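PDB 6FXO: bifunctional autolysin from Staphylococcus aureus subsp. aureus Mu50, which cleaves the staphylococcal cell wall, probably through this glycoside hydrolase family 73 N-acetylglucosaminidase domain acting on the glycan strands of peptidoglycan. Local coordinates for residues Lys27-Val30 / Lys36-Asp39; Lys46-Thr51 / Met198-Ala203; Asn79-Gly84 / Tyr228-Glu233; Ala94-Ala99 / Ile104-Leu109; Leu114-Asn119 / Ala150-Asp155. All coordinates share one frame; numbering follows the deposited sequence.

Interaction 1. Residues Lys27-Val30 / Lys36-Asp39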
# COMPACT_ATOMS: atom_id res chain seq x y z
N LYS A 27 -21.14 5.47 3.67
CA LYS A 27 -21.55 4.06 3.82
C LYS A 27 -20.74 3.04 3.07
O LYS A 27 -20.36 3.19 1.89
CB LYS A 27 -23.03 3.91 3.36
CG LYS A 27 -23.98 5.10 3.60
CD LYS A 27 -23.90 6.29 2.56
CE LYS A 27 -24.71 6.25 1.27
NZ LYS A 27 -24.61 7.55 0.49
N PRO A 28 -20.40 2.00 3.83
CA PRO A 28 -19.60 0.88 3.28
C PRO A 28 -20.19 0.04 2.12
O PRO A 28 -21.39 -0.25 2.16
CB PRO A 28 -19.38 -0.03 4.49
CG PRO A 28 -19.74 0.82 5.71
CD PRO A 28 -20.80 1.75 5.22
N GLN A 29 -19.35 -0.41 1.14
CA GLN A 29 -19.77 -1.22 0.01
C GLN A 29 -19.29 -2.67 0.04
O GLN A 29 -18.30 -3.01 0.70
CB GLN A 29 -19.39 -0.51 -1.32
CG GLN A 29 -19.77 0.99 -1.46
CD GLN A 29 -21.25 1.30 -1.31
OE1 GLN A 29 -22.00 1.48 -2.26
NE2 GLN A 29 -21.65 1.26 -0.05
N VAL A 30 -20.02 -3.55 -0.67
CA VAL A 30 -19.68 -4.95 -0.74
C VAL A 30 -19.91 -5.44 -2.16
O VAL A 30 -21.03 -5.47 -2.65
CB VAL A 30 -20.41 -5.82 0.32
CG1 VAL A 30 -21.93 -5.72 0.17
CG2 VAL A 30 -19.95 -7.27 0.25
N LYS A 36 -19.77 -4.18 -8.96
CA LYS A 36 -21.00 -3.70 -8.37
C LYS A 36 -21.04 -3.73 -6.84
O LYS A 36 -20.81 -4.77 -6.22
CB LYS A 36 -22.24 -4.45 -8.91
CG LYS A 36 -23.43 -4.50 -7.91
CD LYS A 36 -24.77 -3.80 -8.35
CE LYS A 36 -25.21 -2.68 -7.41
NZ LYS A 36 -26.59 -2.80 -6.83
N TRP A 37 -21.37 -2.58 -6.26
CA TRP A 37 -21.43 -2.50 -4.82
C TRP A 37 -22.82 -2.38 -4.24
O TRP A 37 -23.79 -2.03 -4.91
CB TRP A 37 -20.55 -1.36 -4.31
CG TRP A 37 -19.09 -1.62 -4.52
CD1 TRP A 37 -18.24 -2.29 -3.67
CD2 TRP A 37 -18.30 -1.22 -5.65
NE1 TRP A 37 -16.97 -2.32 -4.21
CE2 TRP A 37 -16.99 -1.68 -5.42
CE3 TRP A 37 -18.59 -0.53 -6.82
CZ2 TRP A 37 -15.96 -1.45 -6.34
CZ3 TRP A 37 -17.57 -0.31 -7.73
CH2 TRP A 37 -16.27 -0.77 -7.48
N THR A 38 -22.88 -2.68 -2.96
CA THR A 38 -24.12 -2.63 -2.21
C THR A 38 -23.71 -2.40 -0.80
O THR A 38 -22.60 -2.76 -0.44
CB THR A 38 -24.82 -3.92 -2.38
OG1 THR A 38 -24.86 -4.16 -3.78
CG2 THR A 38 -26.21 -3.87 -1.84
N ASP A 39 -24.56 -1.79 -0.02
CA ASP A 39 -24.11 -1.59 1.35
C ASP A 39 -24.01 -2.85 2.17
O ASP A 39 -24.90 -3.69 2.12
CB ASP A 39 -24.95 -0.53 2.08
CG ASP A 39 -26.02 0.17 1.24
OD1 ASP A 39 -25.67 1.13 0.52
OD2 ASP A 39 -27.20 -0.23 1.34
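Gln-29 and Trp-37 meet where residues 27-30 run back past residues 36-39, and the glutamine side chain can be followed outward along this junction. Its CB passes close to the tryptophan, but the spacing modelled there is doubtful. CG keeps to the Trp-37 methylene, 3.8 Å from Trp-37 CB, because chi1 (-48°) sets CG beside the backbone N of Gln-29. A second bend at chi2 brings the amide beside the same methylene, with Gln-29 CD 4.1 Å and Gln-29 OE1 3.8 Å from Trp-37 CB. The NE2 branch swings to the other neighbour and ends 4.0 Å from Asp-39 CA.

Beneath this the backbones are joined loosely. Val-30 N donates to Thr-38 O at 2.7 Å, but the angle is poor and the bond weak; the return bond from Thr-38 N to Val-30 O is longer and also weak. A CA-H...O contact, Asp-39 CA to Pro-28 O at 3.1 Å, carries the pairing one step further. Trp-37 NE1 reaches Asp-213 through a weak bond.

Gln-29 and Asp-39 thus form a single non-hydrogen-bonded bridge of antiparallel type, flanked by the weak Val-30/Thr-38 pair, that closes the loop between helices 14-22 and 42-49 in a hairpin-like way.

Interaction 2. Residues Lys46-Thr51 / Met198-Ala203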
# COMPACT_ATOMS: atom_id res chain seq x y z
N LYS A 46 -18.30 -6.65 10.63
CA LYS A 46 -17.81 -7.31 11.83
C LYS A 46 -16.82 -8.44 11.46
O LYS A 46 -15.90 -8.72 12.21
CB LYS A 46 -19.04 -7.79 12.65
CG LYS A 46 -18.99 -9.08 13.48
CD LYS A 46 -20.44 -9.46 13.92
CE LYS A 46 -20.61 -10.68 14.82
NZ LYS A 46 -22.05 -11.04 15.07
N HIS A 47 -17.01 -9.04 10.28
CA HIS A 47 -16.16 -10.15 9.77
C HIS A 47 -14.90 -9.67 9.04
O HIS A 47 -13.85 -10.27 9.12
CB HIS A 47 -17.00 -11.08 8.86
CG HIS A 47 -16.26 -12.21 8.21
ND1 HIS A 47 -15.98 -12.21 6.86
CD2 HIS A 47 -15.92 -13.43 8.68
CE1 HIS A 47 -15.50 -13.41 6.53
NE2 HIS A 47 -15.46 -14.17 7.61
N ALA A 48 -15.06 -8.62 8.29
CA ALA A 48 -14.01 -8.02 7.53
C ALA A 48 -13.03 -7.24 8.44
O ALA A 48 -11.88 -7.02 8.06
CB ALA A 48 -14.61 -7.11 6.51
N MET A 49 -13.51 -6.89 9.63
CA MET A 49 -12.79 -6.12 10.68
C MET A 49 -12.18 -6.95 11.82
O MET A 49 -11.27 -6.51 12.54
CB MET A 49 -13.79 -5.16 11.34
CG MET A 49 -13.95 -3.87 10.64
SD MET A 49 -15.24 -2.90 11.49
CE MET A 49 -14.67 -2.92 13.08
N ASP A 50 -12.69 -8.13 11.96
CA ASP A 50 -12.26 -9.04 12.99
C ASP A 50 -10.84 -9.40 12.87
O ASP A 50 -10.50 -10.42 12.33
CB ASP A 50 -13.20 -10.26 12.99
CG ASP A 50 -12.90 -11.28 14.07
OD1 ASP A 50 -13.03 -10.93 15.26
OD2 ASP A 50 -12.60 -12.44 13.72
N THR A 51 -9.98 -8.58 13.45
CA THR A 51 -8.55 -8.89 13.34
C THR A 51 -8.21 -10.27 13.88
O THR A 51 -7.18 -10.81 13.49
CB THR A 51 -7.67 -7.96 14.16
OG1 THR A 51 -7.88 -8.27 15.52
CG2 THR A 51 -7.94 -6.52 13.90
N MET A 198 -5.43 2.01 7.63
CA MET A 198 -5.89 2.86 6.51
C MET A 198 -7.36 2.69 6.20
O MET A 198 -7.97 3.65 5.74
CB MET A 198 -5.07 2.70 5.22
CG MET A 198 -3.62 2.81 5.41
SD MET A 198 -2.74 2.45 3.90
CE MET A 198 -1.10 2.76 4.40
N ARG A 199 -7.90 1.51 6.48
CA ARG A 199 -9.27 1.21 6.24
C ARG A 199 -10.23 1.56 7.36
O ARG A 199 -11.20 2.26 7.08
CB ARG A 199 -9.51 -0.29 5.86
CG ARG A 199 -11.03 -0.68 5.60
CD ARG A 199 -11.67 0.16 4.43
NE ARG A 199 -13.09 -0.11 4.26
CZ ARG A 199 -14.05 0.22 5.11
NH1 ARG A 199 -13.75 0.88 6.23
NH2 ARG A 199 -15.30 -0.12 4.85
N TRP A 200 -9.96 1.02 8.58
CA TRP A 200 -10.74 1.22 9.79
C TRP A 200 -10.28 2.33 10.76
O TRP A 200 -11.06 2.74 11.62
CB TRP A 200 -10.79 -0.15 10.47
CG TRP A 200 -11.02 -1.24 9.46
CD1 TRP A 200 -10.10 -2.10 8.95
CD2 TRP A 200 -12.25 -1.53 8.80
NE1 TRP A 200 -10.68 -2.91 8.00
CE2 TRP A 200 -12.00 -2.59 7.89
CE3 TRP A 200 -13.54 -1.01 8.88
CZ2 TRP A 200 -12.99 -3.12 7.07
CZ3 TRP A 200 -14.53 -1.54 8.06
CH2 TRP A 200 -14.25 -2.59 7.18
N ASN A 201 -9.02 2.80 10.62
CA ASN A 201 -8.49 3.84 11.49
C ASN A 201 -8.77 3.57 12.96
O ASN A 201 -9.51 4.35 13.53
CB ASN A 201 -9.11 5.18 11.14
CG ASN A 201 -8.32 6.36 11.62
OD1 ASN A 201 -8.01 6.47 12.81
ND2 ASN A 201 -8.02 7.33 10.78
N PRO A 202 -8.20 2.54 13.62
CA PRO A 202 -8.55 2.41 15.04
C PRO A 202 -8.28 3.68 15.95
O PRO A 202 -9.05 3.80 16.89
CB PRO A 202 -7.81 1.14 15.47
CG PRO A 202 -7.67 0.32 14.15
CD PRO A 202 -7.50 1.34 13.09
N ALA A 203 -7.25 4.59 15.77
CA ALA A 203 -7.16 5.71 16.71
C ALA A 203 -8.40 6.63 16.63
O ALA A 203 -8.84 7.15 17.65
CB ALA A 203 -5.89 6.51 16.45
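Met-49 faces Trp-200 with its side chain while its carbonyl O accepts a hydrogen bond from the Tyr-196 hydroxyl, so a polar group from helix 195-200 ties down the end of helix 42-49 beside the apolar contact. Tyr-196 also meets the Trp-200 indole, the ring planes inclined at about 45°.

The methionine approaches the tryptophan over a face. Its CG stands above the six-membered ring, 3.3 Å from the centroid and only 9° off the ring normal, a nearly perpendicular CH-pi contact. The sulfur comes in from one side: Met-49 SD is 3.6 Å from Trp-200 CE3 and lies 32° off the normal, and the bend at chi3 turns the terminal methyl aside. Ala-48 adds a looser touch, its CB 4.3 Å from Trp-200 CZ2.

The opposite face of the indole is taken by Arg-199, whose CG lies toward the rim. Farther out, Trp-200 CH2 stands 3.4 Å above the plane of the Arg-199 guanidinium, over its centre. That guanidinium is held from its NE by a hydrogen bond to Asp-213 O and more weakly from its NH2 by Thr-212 O.

Buried and without a hydrogen bond between the two segments, this is a Met-aromatic contact in which a sandwiched indole joins the ends of two helices far apart in sequence, one of them within the family 73 domain.

Interaction 3. Residues Asn79-Gly84 / Tyr228-Glu233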
# COMPACT_ATOMS: atom_id res chain seq x y z
N ASN A 79 16.09 -7.09 -7.62
CA ASN A 79 16.23 -7.18 -9.07
C ASN A 79 15.81 -8.52 -9.60
O ASN A 79 15.31 -8.58 -10.72
CB ASN A 79 17.63 -6.87 -9.54
CG ASN A 79 17.99 -5.45 -9.26
OD1 ASN A 79 17.42 -4.53 -9.83
ND2 ASN A 79 18.93 -5.20 -8.40
N GLN A 80 15.99 -9.60 -8.82
CA GLN A 80 15.55 -10.85 -9.41
C GLN A 80 14.04 -10.78 -9.69
O GLN A 80 13.56 -11.43 -10.61
CB GLN A 80 15.90 -12.06 -8.53
CG GLN A 80 16.77 -13.08 -9.25
N PHE A 81 13.31 -9.97 -8.89
CA PHE A 81 11.88 -9.83 -9.07
C PHE A 81 11.45 -8.78 -10.12
O PHE A 81 10.48 -9.01 -10.84
CB PHE A 81 11.19 -9.56 -7.71
CG PHE A 81 9.79 -8.99 -7.74
CD1 PHE A 81 8.70 -9.80 -8.05
CD2 PHE A 81 9.55 -7.67 -7.45
CE1 PHE A 81 7.42 -9.28 -8.08
CE2 PHE A 81 8.26 -7.15 -7.47
CZ PHE A 81 7.21 -7.96 -7.78
N LEU A 82 12.21 -7.65 -10.22
CA LEU A 82 12.00 -6.56 -11.12
C LEU A 82 12.45 -6.98 -12.50
O LEU A 82 12.21 -6.25 -13.46
CB LEU A 82 12.79 -5.31 -10.63
CG LEU A 82 12.23 -4.51 -9.41
CD1 LEU A 82 13.19 -3.37 -8.98
CD2 LEU A 82 10.82 -3.89 -9.73
N LYS A 83 13.07 -8.18 -12.63
CA LYS A 83 13.49 -8.55 -13.97
C LYS A 83 12.39 -8.66 -14.99
O LYS A 83 11.33 -9.25 -14.75
CB LYS A 83 14.29 -9.85 -13.96
CG LYS A 83 15.79 -9.64 -13.88
N GLY A 84 12.66 -8.06 -16.15
CA GLY A 84 11.72 -8.09 -17.26
C GLY A 84 10.54 -7.17 -17.07
O GLY A 84 9.62 -7.18 -17.89
N TYR A 228 5.58 -10.44 -1.82
CA TYR A 228 6.54 -10.98 -0.90
C TYR A 228 6.98 -12.35 -1.31
O TYR A 228 8.15 -12.63 -1.17
CB TYR A 228 6.01 -11.08 0.56
CG TYR A 228 6.42 -9.90 1.40
CD1 TYR A 228 5.58 -8.78 1.54
CD2 TYR A 228 7.66 -9.90 2.06
CE1 TYR A 228 5.99 -7.67 2.31
CE2 TYR A 228 8.08 -8.79 2.80
CZ TYR A 228 7.25 -7.69 2.93
OH TYR A 228 7.69 -6.64 3.69
N ASP A 229 6.07 -13.18 -1.76
CA ASP A 229 6.42 -14.52 -2.18
C ASP A 229 7.23 -14.55 -3.46
O ASP A 229 8.05 -15.42 -3.63
CB ASP A 229 5.17 -15.41 -2.35
CG ASP A 229 4.34 -15.58 -1.10
OD1 ASP A 229 4.92 -15.69 -0.01
OD2 ASP A 229 3.10 -15.69 -1.23
N LYS A 230 6.99 -13.59 -4.36
CA LYS A 230 7.71 -13.56 -5.62
C LYS A 230 9.06 -13.12 -5.36
O LYS A 230 10.00 -13.65 -5.94
CB LYS A 230 7.04 -12.61 -6.64
CG LYS A 230 6.17 -13.37 -7.64
CD LYS A 230 6.21 -12.86 -9.08
CE LYS A 230 5.25 -13.53 -10.03
NZ LYS A 230 5.31 -12.94 -11.40
N ILE A 231 9.18 -12.12 -4.52
CA ILE A 231 10.42 -11.55 -4.14
C ILE A 231 11.26 -12.48 -3.39
O ILE A 231 12.45 -12.45 -3.58
CB ILE A 231 10.19 -10.28 -3.34
CG1 ILE A 231 9.93 -9.11 -4.25
CG2 ILE A 231 11.39 -9.98 -2.48
CD1 ILE A 231 9.36 -7.98 -3.43
N GLY A 232 10.72 -13.34 -2.60
CA GLY A 232 11.62 -14.22 -1.89
C GLY A 232 11.76 -13.95 -0.42
O GLY A 232 12.70 -14.39 0.22
N GLU A 233 10.86 -13.19 0.12
CA GLU A 233 10.88 -12.87 1.51
C GLU A 233 9.51 -12.93 2.11
O GLU A 233 8.53 -13.20 1.44
CB GLU A 233 11.48 -11.47 1.77
CG GLU A 233 12.12 -11.34 3.15
CD GLU A 233 13.62 -11.17 3.15
OE1 GLU A 233 14.33 -12.12 2.78
OE2 GLU A 233 14.09 -10.11 3.57
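With CG anti to the backbone N (chi1 163°), Phe-81 sends its ring from the last turn of helix 75-82 straight at helix 216-231, while Ile-231, at chi1 -82°, sets CG1 beside its own backbone N and thereby above that ring. The two torsions make a face-on meeting. Ile-231 CG1 lies 3.9 Å from the centroid of the Phe-81 ring, 28° off its normal, and is displaced toward the inner end of the phenyl, where it comes within 3.5 Å of Phe-81 CG. The terminal methyl follows, Ile-231 CD1 being 4.0 Å from Phe-81 CD2.

Lys-230 meets the ring obliquely along its CD1 and CE1 atoms, on the side from which Ile-231 comes. Its CB is 3.6 Å from Phe-81 CD1, and farther along, its CD lies in the plane of the ring at the edge, 3.9 Å from Phe-81 CE1. The aliphatic part of the lysine is thus spent on the aromatic, and the chain, bent at chi2, then leads its end away.

The contact joins the ends of helices 75-82 and 216-231 in a mostly helical chain whose family belongs to the lysozyme clan. Helix 106-116 completes the pocket: Ile-110 and Leu-114 touch the phenyl, and Val-107 touches Ile-231. Lys-85 contributes a cation-pi contact to Phe-81.

Just beyond the isoleucine, helix 216-231 stops. Gly-232 has positive phi, and Tyr-228 O accepts two backbone bonds, from Gly-232 N at 3.0 Å and from Glu-233 N at 3.1 Å.

Interaction 4. Residues Ala94-Ala99 / Ile104-Leu109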
# COMPACT_ATOMS: atom_id res chain seq x y z
N ALA A 94 17.91 1.53 -6.53
CA ALA A 94 17.35 2.87 -6.44
C ALA A 94 16.18 2.79 -5.48
O ALA A 94 15.88 3.74 -4.76
CB ALA A 94 16.88 3.32 -7.81
N PHE A 95 15.53 1.63 -5.47
CA PHE A 95 14.40 1.42 -4.60
C PHE A 95 14.78 1.26 -3.16
O PHE A 95 14.10 1.82 -2.30
CB PHE A 95 13.51 0.22 -5.04
CG PHE A 95 12.38 0.53 -5.99
CD1 PHE A 95 11.25 1.22 -5.57
CD2 PHE A 95 12.45 0.15 -7.32
CE1 PHE A 95 10.24 1.55 -6.46
CE2 PHE A 95 11.43 0.46 -8.21
CZ PHE A 95 10.34 1.16 -7.77
N ASN A 96 15.89 0.53 -2.87
CA ASN A 96 16.21 0.39 -1.46
C ASN A 96 16.54 1.74 -0.92
O ASN A 96 16.32 2.08 0.24
CB ASN A 96 17.37 -0.58 -1.32
CG ASN A 96 17.44 -1.21 0.03
OD1 ASN A 96 18.21 -0.72 0.87
ND2 ASN A 96 16.66 -2.29 0.33
N LYS A 97 17.03 2.52 -1.81
CA LYS A 97 17.43 3.89 -1.51
C LYS A 97 16.23 4.73 -1.18
O LYS A 97 16.27 5.44 -0.18
CB LYS A 97 18.20 4.52 -2.70
CG LYS A 97 19.22 5.60 -2.32
CD LYS A 97 19.35 6.68 -3.41
CE LYS A 97 20.41 7.73 -3.10
NZ LYS A 97 20.41 8.88 -4.06
N ALA A 98 15.14 4.66 -2.00
CA ALA A 98 14.03 5.47 -1.64
C ALA A 98 13.48 4.96 -0.35
O ALA A 98 12.98 5.76 0.45
CB ALA A 98 12.98 5.42 -2.73
N ALA A 99 13.60 3.61 -0.13
CA ALA A 99 13.06 3.09 1.11
C ALA A 99 13.80 3.59 2.36
O ALA A 99 13.18 4.07 3.32
CB ALA A 99 13.04 1.58 1.08
N ILE A 104 10.22 3.86 4.79
CA ILE A 104 8.98 3.29 4.24
C ILE A 104 9.25 1.90 3.76
O ILE A 104 10.26 1.68 3.09
CB ILE A 104 8.55 4.18 3.01
CG1 ILE A 104 8.09 5.58 3.45
CG2 ILE A 104 7.50 3.49 2.13
CD1 ILE A 104 6.79 5.63 4.22
N ASN A 105 8.34 1.00 4.00
CA ASN A 105 8.50 -0.42 3.58
C ASN A 105 8.71 -0.44 2.06
O ASN A 105 7.98 0.21 1.32
CB ASN A 105 7.26 -1.27 4.01
CG ASN A 105 7.29 -2.70 3.59
OD1 ASN A 105 7.06 -2.92 2.38
ND2 ASN A 105 7.55 -3.75 4.49
N GLU A 106 9.72 -1.27 1.64
CA GLU A 106 10.09 -1.43 0.25
C GLU A 106 9.11 -2.04 -0.62
O GLU A 106 8.99 -1.60 -1.76
CB GLU A 106 11.47 -2.17 0.08
CG GLU A 106 12.00 -2.90 1.29
CD GLU A 106 12.99 -2.07 2.11
OE1 GLU A 106 14.20 -2.10 1.82
OE2 GLU A 106 12.51 -1.39 3.05
N VAL A 107 8.42 -3.09 -0.14
CA VAL A 107 7.42 -3.70 -1.02
C VAL A 107 6.26 -2.71 -1.29
O VAL A 107 5.70 -2.75 -2.35
CB VAL A 107 6.91 -5.08 -0.57
CG1 VAL A 107 8.09 -6.00 -0.24
CG2 VAL A 107 5.95 -4.96 0.61
N TYR A 108 5.95 -1.83 -0.32
CA TYR A 108 4.89 -0.89 -0.49
C TYR A 108 5.25 0.09 -1.54
O TYR A 108 4.37 0.56 -2.29
CB TYR A 108 4.58 -0.18 0.83
CG TYR A 108 3.45 0.84 0.77
CD1 TYR A 108 2.12 0.43 0.85
CD2 TYR A 108 3.71 2.19 0.66
CE1 TYR A 108 1.09 1.35 0.83
CE2 TYR A 108 2.68 3.12 0.65
CZ TYR A 108 1.37 2.70 0.73
OH TYR A 108 0.33 3.61 0.71
N LEU A 109 6.57 0.41 -1.61
CA LEU A 109 6.99 1.36 -2.61
C LEU A 109 7.01 0.77 -4.02
O LEU A 109 6.60 1.45 -4.96
CB LEU A 109 8.38 1.87 -2.27
CG LEU A 109 8.76 3.25 -2.70
CD1 LEU A 109 8.01 4.27 -1.87
CD2 LEU A 109 10.28 3.43 -2.42
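Leu-109, Ala-99 and Glu-106 bring helices 92-102 and 106-116 together, one residue apolar throughout, one a single methyl, and one a carboxylate with a largely buried side chain. Leu-109 has CG anti to its backbone N (chi1 -151°), which drives the CD2 branch across the gap between the helices. That methyl comes as near as 3.4 Å to Ala-98 CB, a tight fit, and lies 4.0 Å from Phe-95 CD1. Phe-95 itself reaches on to Ile-176, and so links this packing to helix 172-180.

Ala-99 sits where the two segments come nearest, against the turn at Ile-104. Its CB is 3.4 Å from Ile-104 O and 3.6 Å from Glu-106 OE2, and its carbonyl O receives a weak hydrogen bond from Ile-104 N at 3.3 Å across the turn. The small side chain is consistent with this close approach.

Glu-106 opens the second helix. Its chain bends at chi2 and lays the carboxylate along the first helix, with OE1 2.9 Å from Asn-96 ND2; the angle there is too poor for a hydrogen bond. The firm partner is the backbone N of Gln-71, which donates to OE2. Before it, Asn-105 is the N-cap: its OD1 accepts from Tyr-108 N at 3.1 Å, in the carbonyl plane, and weakly from Val-107 N.

A buried carboxylate beside a helix N-terminus would probably be steadied in its charged form by the helix dipole and the Gln-71 amide, while methyl packing supplies the rest of the joint between these two consecutive helices.

Interaction 5. Residues Leu114-Asn119 / Ala150-Asp155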
# COMPACT_ATOMS: atom_id res chain seq x y z
N LEU A 114 4.79 -0.28 -9.62
CA LEU A 114 4.26 -1.26 -10.55
C LEU A 114 2.82 -0.95 -11.08
O LEU A 114 2.52 -1.19 -12.23
CB LEU A 114 4.21 -2.58 -9.81
CG LEU A 114 5.58 -3.26 -9.72
CD1 LEU A 114 5.49 -4.60 -9.03
CD2 LEU A 114 6.15 -3.45 -11.11
N LEU A 115 1.95 -0.41 -10.23
CA LEU A 115 0.59 -0.05 -10.52
C LEU A 115 0.56 1.17 -11.41
O LEU A 115 -0.13 1.19 -12.43
CB LEU A 115 -0.06 0.26 -9.17
CG LEU A 115 -1.58 0.20 -9.03
CD1 LEU A 115 -1.92 0.31 -7.56
CD2 LEU A 115 -2.25 1.32 -9.79
N GLU A 116 1.32 2.20 -11.03
CA GLU A 116 1.36 3.42 -11.83
C GLU A 116 1.94 3.33 -13.23
O GLU A 116 1.56 4.10 -14.11
CB GLU A 116 2.01 4.58 -11.03
CG GLU A 116 1.57 4.80 -9.58
CD GLU A 116 0.28 5.63 -9.43
OE1 GLU A 116 -0.67 5.15 -8.78
OE2 GLU A 116 0.20 6.71 -10.05
N THR A 117 2.89 2.39 -13.42
CA THR A 117 3.58 2.12 -14.67
C THR A 117 3.16 0.82 -15.36
O THR A 117 3.84 0.42 -16.33
CB THR A 117 5.08 2.00 -14.39
OG1 THR A 117 5.32 0.74 -13.75
CG2 THR A 117 5.58 3.11 -13.51
N GLY A 118 2.13 0.13 -14.85
CA GLY A 118 1.74 -1.11 -15.51
C GLY A 118 2.91 -2.07 -15.61
O GLY A 118 3.16 -2.63 -16.68
N ASN A 119 3.63 -2.28 -14.48
CA ASN A 119 4.79 -3.18 -14.47
C ASN A 119 5.87 -2.72 -15.43
O ASN A 119 6.44 -3.49 -16.19
CB ASN A 119 4.44 -4.65 -14.77
CG ASN A 119 3.18 -5.17 -14.16
OD1 ASN A 119 3.14 -5.44 -12.95
ND2 ASN A 119 2.14 -5.43 -14.93
N ALA A 150 1.55 14.25 -10.27
CA ALA A 150 0.82 15.30 -10.97
C ALA A 150 0.15 14.78 -12.25
O ALA A 150 0.06 15.50 -13.23
CB ALA A 150 1.75 16.46 -11.29
N ALA A 151 -0.33 13.52 -12.22
CA ALA A 151 -0.98 12.91 -13.38
C ALA A 151 -2.49 12.66 -13.32
O ALA A 151 -3.03 12.06 -14.24
CB ALA A 151 -0.26 11.62 -13.75
N TYR A 152 -3.16 13.11 -12.26
CA TYR A 152 -4.60 12.90 -12.15
C TYR A 152 -5.36 14.23 -12.21
O TYR A 152 -6.09 14.56 -11.28
CB TYR A 152 -4.92 12.18 -10.81
CG TYR A 152 -4.34 10.79 -10.65
CD1 TYR A 152 -3.03 10.60 -10.21
CD2 TYR A 152 -5.10 9.66 -10.90
CE1 TYR A 152 -2.50 9.33 -10.03
CE2 TYR A 152 -4.59 8.38 -10.71
CZ TYR A 152 -3.29 8.22 -10.28
OH TYR A 152 -2.77 6.96 -10.10
N ASP A 153 -5.17 15.00 -13.31
CA ASP A 153 -5.83 16.28 -13.45
C ASP A 153 -6.06 16.70 -14.90
O ASP A 153 -6.94 16.16 -15.56
CB ASP A 153 -5.07 17.36 -12.67
N ASN A 154 -5.25 17.66 -15.40
CA ASN A 154 -5.40 18.13 -16.77
C ASN A 154 -4.92 17.16 -17.83
O ASN A 154 -5.74 16.52 -18.50
CB ASN A 154 -4.69 19.48 -16.91
N ASP A 155 -3.60 17.03 -18.00
CA ASP A 155 -3.06 16.12 -19.00
C ASP A 155 -2.18 15.09 -18.32
O ASP A 155 -1.02 15.35 -18.04
CB ASP A 155 -2.30 16.89 -20.09
CG ASP A 155 -3.08 16.97 -21.38
OD1 ASP A 155 -3.84 17.95 -21.55
OD2 ASP A 155 -2.94 16.06 -22.22
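A single side-chain hydrogen bond at the protein surface, between Glu-116 and Tyr-152, links the C-terminal end of helix 106-116 to the loop that precedes helix 158-166. The backbones stay well apart: even the nearest alpha carbons, Glu-116 CA and Ala-151 CA, are 9.9 Å from each other, and both side chains have to stretch across the gap.

Glu-116 leaves its helix, which ends just behind it at Thr-117, with CG beside the backbone N (chi1 -46°) and bends at chi2, which carries the carboxylate to the phenol. Tyr-152 OH donates to Glu-116 OE2 at 3.0 Å, meeting it on the syn side and 16° out of the carboxylate plane. Glu-116 OE1 is almost as near, 3.1 Å from Tyr-152 OH, so the hydroxyl sits before both oxygens. The planes of carboxylate and ring are turned 49° from one another, and OE2 lies near the ring plane at its edge.

Polar, solvent-accessible and made by one donor, such a link would tether the loop only lightly. This is consistent with the poor order of the neighbouring residues 153-155, although lattice contacts at Tyr-152 and Glu-116 may also influence the pose.

Overall arrangement
Two groups emerge around the chain's centre. Interactions 1 and 2, centres about 16 Å apart, lie on one side and touch through Pro-28 and Arg-199. Interactions 3 and 4, about 13 Å apart, form the other group, meeting where Tyr-228 packs on Val-107 and its hydroxyl reaches Asn-105. Met-198 packing on Tyr-108 joins the two. Helix 106-116 serves interactions 4 and 5 and, through Leu-114, touches Phe-81 of interaction 3. Along the chain, interaction 1 closes first; interactions 2 and 3 alternate their segments, and 4 and 5 nest in series inside both. These crossing loops tie early helices to late ones across the chain, including its lysozyme-clan region, whereas interaction 5 lightly tethers a surface loop.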